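Local structure of erythrocyte binding antigen 140 (Plasmodium falciparum, 4GF2) at residues T9-I21 / T69-K81. The protein probably binds a host receptor on the erythrocyte surface through its two Duffy-binding-like domains, as part of the parasite's invasion of red cells. The protein carries 3 engineered substitutions. Residues are numbered along the deposited sequence; the frame is centred on the assembly and turned at random.
Sequences THLFACGIKRKSI and TEAKLLYNKNEGK
K17 reaches across the flank of L73 at about a right angle, its CE 3.5 Å from L73 CB, and ends in a salt bridge with E70. Two extended torsions (chi2 and chi3) and a final bend (chi4 -63°) bring K17 NZ to 2.9 Å from E70 OE1 on the syn side of the carboxylate, while a water joins the same NZ to E70 OE2. Both oxygens have further partners, OE1 the backbone N of C44 and OE2 the hydroxyl of S93, so the buried carboxylate is gripped by several donors and its rotation is fixed. Next to this pair L73 packs against the end of helix 4-14, its CD1 against G15 O and 3.8 Å from C14 CB, its CD2 3.6 Å from L11 CD2, with T69 CG2 packed against the backbone of H10 and L11. Here, in the N-terminal Duffy-binding-like region, residues 9-14 of helix 4-14 cross residues 69-78 of helix 56-78 at -69°; the helix stops at G15, whose phi is positive, and gives way to a loop, largely extended from I16 to R18. The C14-C44 disulfide ties the helix end to the chain before helix 46-49. K77, still buried, passes its extended chain alongside R18 O, CE 3.4 Å away, to a salt bridge with E89, and a water links its NZ to S20 O. Beyond it the contact thins toward solvent at exposed K19 and partly exposed K81. K19 NZ donates to K77 O at 2.7 Å from above the carbonyl plane, and only weakly to E79 O, whereas K81 NZ returns a bond of 2.9 Å to K19 O.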
# COMPACT_ATOMS: atom_id res chain seq x y z
N THR A 9 -25.82 38.43 -20.36
CA THR A 9 -26.40 37.28 -21.03
C THR A 9 -25.32 36.43 -21.69
O THR A 9 -25.33 35.20 -21.60
CB THR A 9 -27.44 37.71 -22.09
OG1 THR A 9 -28.45 38.52 -21.47
CG2 THR A 9 -28.09 36.50 -22.74
N HIS A 10 -24.38 37.09 -22.36
CA HIS A 10 -23.25 36.40 -22.98
C HIS A 10 -22.43 35.65 -21.92
O HIS A 10 -22.08 34.48 -22.10
CB HIS A 10 -22.34 37.39 -23.71
CG HIS A 10 -23.02 38.12 -24.82
ND1 HIS A 10 -24.09 37.60 -25.51
CD2 HIS A 10 -22.79 39.34 -25.35
CE1 HIS A 10 -24.49 38.47 -26.43
NE2 HIS A 10 -23.71 39.53 -26.35
N LEU A 11 -22.14 36.33 -20.82
CA LEU A 11 -21.36 35.74 -19.74
C LEU A 11 -22.02 34.48 -19.20
O LEU A 11 -21.38 33.44 -19.08
CB LEU A 11 -21.17 36.75 -18.61
CG LEU A 11 -20.01 37.74 -18.79
CD1 LEU A 11 -20.16 38.94 -17.87
CD2 LEU A 11 -18.69 37.03 -18.54
N PHE A 12 -23.30 34.57 -18.87
CA PHE A 12 -24.00 33.45 -18.25
C PHE A 12 -24.35 32.36 -19.25
O PHE A 12 -24.55 31.21 -18.87
CB PHE A 12 -25.26 33.93 -17.52
CG PHE A 12 -24.97 34.65 -16.24
CD1 PHE A 12 -24.50 33.95 -15.14
CD2 PHE A 12 -25.16 36.02 -16.13
CE1 PHE A 12 -24.23 34.60 -13.95
CE2 PHE A 12 -24.89 36.67 -14.94
CZ PHE A 12 -24.42 35.97 -13.85
N ALA A 13 -24.41 32.71 -20.53
CA ALA A 13 -24.67 31.71 -21.56
C ALA A 13 -23.60 30.62 -21.49
O ALA A 13 -23.90 29.43 -21.63
CB ALA A 13 -24.67 32.36 -22.94
N CYS A 14 -22.36 31.02 -21.26
CA CYS A 14 -21.26 30.07 -21.12
C CYS A 14 -21.12 29.63 -19.66
O CYS A 14 -20.81 28.48 -19.38
CB CYS A 14 -19.95 30.68 -21.62
SG CYS A 14 -19.93 31.02 -23.39
N GLY A 15 -21.34 30.57 -18.75
CA GLY A 15 -21.33 30.26 -17.33
C GLY A 15 -19.97 30.35 -16.68
O GLY A 15 -18.94 30.33 -17.36
N ILE A 16 -19.96 30.44 -15.36
CA ILE A 16 -18.73 30.48 -14.58
C ILE A 16 -17.90 29.22 -14.86
O ILE A 16 -18.45 28.15 -15.08
CB ILE A 16 -19.01 30.55 -13.07
CG1 ILE A 16 -19.97 31.71 -12.76
CG2 ILE A 16 -17.71 30.72 -12.29
CD1 ILE A 16 -21.33 31.25 -12.26
N LYS A 17 -16.58 29.37 -14.84
CA LYS A 17 -15.69 28.25 -15.11
C LYS A 17 -15.20 27.62 -13.81
O LYS A 17 -15.08 28.28 -12.79
CB LYS A 17 -14.50 28.72 -15.94
CG LYS A 17 -14.88 29.21 -17.33
CD LYS A 17 -13.68 29.71 -18.11
CE LYS A 17 -14.07 30.15 -19.51
NZ LYS A 17 -14.60 29.04 -20.34
N ARG A 18 -14.93 26.32 -13.87
CA ARG A 18 -14.31 25.63 -12.75
C ARG A 18 -12.87 26.10 -12.65
O ARG A 18 -12.20 26.29 -13.68
CB ARG A 18 -14.38 24.11 -12.94
CG ARG A 18 -15.80 23.56 -12.96
CD ARG A 18 -15.82 22.05 -13.16
NE ARG A 18 -15.65 21.68 -14.57
CZ ARG A 18 -16.63 21.61 -15.46
NH1 ARG A 18 -17.88 21.88 -15.11
NH2 ARG A 18 -16.37 21.26 -16.71
N LYS A 19 -12.39 26.30 -11.43
CA LYS A 19 -11.06 26.85 -11.20
C LYS A 19 -9.95 25.79 -11.23
O LYS A 19 -8.82 26.08 -11.62
CB LYS A 19 -11.02 27.58 -9.87
CG LYS A 19 -11.61 28.98 -9.91
CD LYS A 19 -11.68 29.58 -8.51
CE LYS A 19 -11.47 31.09 -8.52
NZ LYS A 19 -10.05 31.45 -8.78
N SER A 20 -10.28 24.57 -10.81
CA SER A 20 -9.30 23.49 -10.81
C SER A 20 -8.85 23.16 -12.22
O SER A 20 -9.64 23.25 -13.16
CB SER A 20 -9.89 22.25 -10.15
OG SER A 20 -10.22 22.50 -8.80
N ILE A 21 -7.58 22.81 -12.37
CA ILE A 21 -7.03 22.40 -13.65
C ILE A 21 -6.97 20.88 -13.73
O ILE A 21 -6.24 20.24 -12.98
CB ILE A 21 -5.61 22.98 -13.85
CG1 ILE A 21 -5.64 24.51 -13.77
CG2 ILE A 21 -5.05 22.54 -15.19
CD1 ILE A 21 -4.26 25.16 -13.80
N THR A 69 -15.74 36.98 -24.37
CA THR A 69 -16.38 36.46 -23.17
C THR A 69 -15.47 35.41 -22.52
O THR A 69 -15.30 35.40 -21.30
CB THR A 69 -17.76 35.83 -23.47
OG1 THR A 69 -18.63 36.83 -24.02
CG2 THR A 69 -18.39 35.29 -22.19
N GLU A 70 -14.89 34.55 -23.35
CA GLU A 70 -13.95 33.55 -22.87
C GLU A 70 -12.85 34.20 -22.03
O GLU A 70 -12.47 33.69 -20.98
CB GLU A 70 -13.35 32.78 -24.05
CG GLU A 70 -12.21 31.84 -23.67
CD GLU A 70 -12.67 30.62 -22.89
OE1 GLU A 70 -13.90 30.41 -22.77
OE2 GLU A 70 -11.80 29.88 -22.40
N ALA A 71 -12.36 35.35 -22.49
CA ALA A 71 -11.33 36.09 -21.77
C ALA A 71 -11.79 36.54 -20.37
O ALA A 71 -11.11 36.29 -19.38
CB ALA A 71 -10.88 37.29 -22.58
N LYS A 72 -12.94 37.21 -20.30
CA LYS A 72 -13.50 37.63 -19.01
C LYS A 72 -13.58 36.46 -18.05
O LYS A 72 -13.14 36.54 -16.90
CB LYS A 72 -14.91 38.20 -19.17
CG LYS A 72 -15.00 39.56 -19.83
CD LYS A 72 -16.40 40.12 -19.71
CE LYS A 72 -16.59 41.38 -20.53
NZ LYS A 72 -17.97 41.93 -20.36
N LEU A 73 -14.17 35.36 -18.52
CA LEU A 73 -14.41 34.21 -17.67
C LEU A 73 -13.09 33.59 -17.22
O LEU A 73 -12.97 33.13 -16.09
CB LEU A 73 -15.30 33.20 -18.39
CG LEU A 73 -16.74 33.69 -18.62
CD1 LEU A 73 -17.52 32.71 -19.49
CD2 LEU A 73 -17.46 33.91 -17.30
N LEU A 74 -12.10 33.60 -18.11
CA LEU A 74 -10.77 33.13 -17.76
C LEU A 74 -10.14 34.04 -16.71
O LEU A 74 -9.44 33.58 -15.81
CB LEU A 74 -9.87 33.07 -18.99
CG LEU A 74 -10.10 31.91 -19.96
CD1 LEU A 74 -9.18 32.04 -21.16
CD2 LEU A 74 -9.91 30.56 -19.27
N TYR A 75 -10.40 35.33 -16.82
CA TYR A 75 -9.84 36.27 -15.86
C TYR A 75 -10.41 36.00 -14.48
O TYR A 75 -9.67 35.95 -13.50
CB TYR A 75 -10.11 37.72 -16.27
CG TYR A 75 -9.57 38.70 -15.25
CD1 TYR A 75 -8.25 39.12 -15.29
CD2 TYR A 75 -10.39 39.19 -14.24
CE1 TYR A 75 -7.76 40.00 -14.35
CE2 TYR A 75 -9.90 40.07 -13.30
CZ TYR A 75 -8.59 40.48 -13.36
OH TYR A 75 -8.09 41.36 -12.42
N ASN A 76 -11.72 35.82 -14.40
CA ASN A 76 -12.36 35.50 -13.13
C ASN A 76 -11.85 34.17 -12.58
O ASN A 76 -11.68 34.00 -11.37
CB ASN A 76 -13.87 35.45 -13.28
CG ASN A 76 -14.47 36.79 -13.62
OD1 ASN A 76 -13.82 37.83 -13.46
ND2 ASN A 76 -15.71 36.79 -14.08
N LYS A 77 -11.61 33.23 -13.48
CA LYS A 77 -11.10 31.92 -13.10
C LYS A 77 -9.73 32.05 -12.44
O LYS A 77 -9.48 31.44 -11.40
CB LYS A 77 -10.99 31.03 -14.33
CG LYS A 77 -10.43 29.65 -14.06
CD LYS A 77 -10.17 28.91 -15.36
CE LYS A 77 -9.44 27.60 -15.14
NZ LYS A 77 -8.98 27.02 -16.42
N ASN A 78 -8.86 32.84 -13.05
CA ASN A 78 -7.47 32.89 -12.64
C ASN A 78 -7.14 33.99 -11.65
O ASN A 78 -5.97 34.21 -11.32
CB ASN A 78 -6.57 32.98 -13.87
CG ASN A 78 -6.57 31.71 -14.69
OD1 ASN A 78 -6.04 30.69 -14.26
ND2 ASN A 78 -7.17 31.76 -15.88
N GLU A 79 -8.15 34.69 -11.15
CA GLU A 79 -7.93 35.64 -10.07
C GLU A 79 -7.26 34.91 -8.92
O GLU A 79 -7.68 33.82 -8.53
CB GLU A 79 -9.25 36.25 -9.59
CG GLU A 79 -9.64 37.55 -10.29
CD GLU A 79 -10.83 38.23 -9.63
OE1 GLU A 79 -11.34 37.70 -8.62
OE2 GLU A 79 -11.27 39.28 -10.14
N GLY A 80 -6.20 35.51 -8.39
CA GLY A 80 -5.48 34.92 -7.27
C GLY A 80 -4.37 33.98 -7.69
O GLY A 80 -3.57 33.54 -6.87
N LYS A 81 -4.32 33.66 -8.98
CA LYS A 81 -3.28 32.79 -9.50
C LYS A 81 -2.16 33.62 -10.11
O LYS A 81 -2.36 34.79 -10.44
CB LYS A 81 -3.84 31.83 -10.55
CG LYS A 81 -4.89 30.86 -10.03
CD LYS A 81 -5.10 29.72 -11.02
CE LYS A 81 -6.28 28.85 -10.64
NZ LYS A 81 -6.36 27.61 -11.46
O HOH W 1 -12.17 27.80 -20.64
O HOH W 2 -15.31 32.11 -14.56
O HOH W 3 -9.92 24.33 -15.85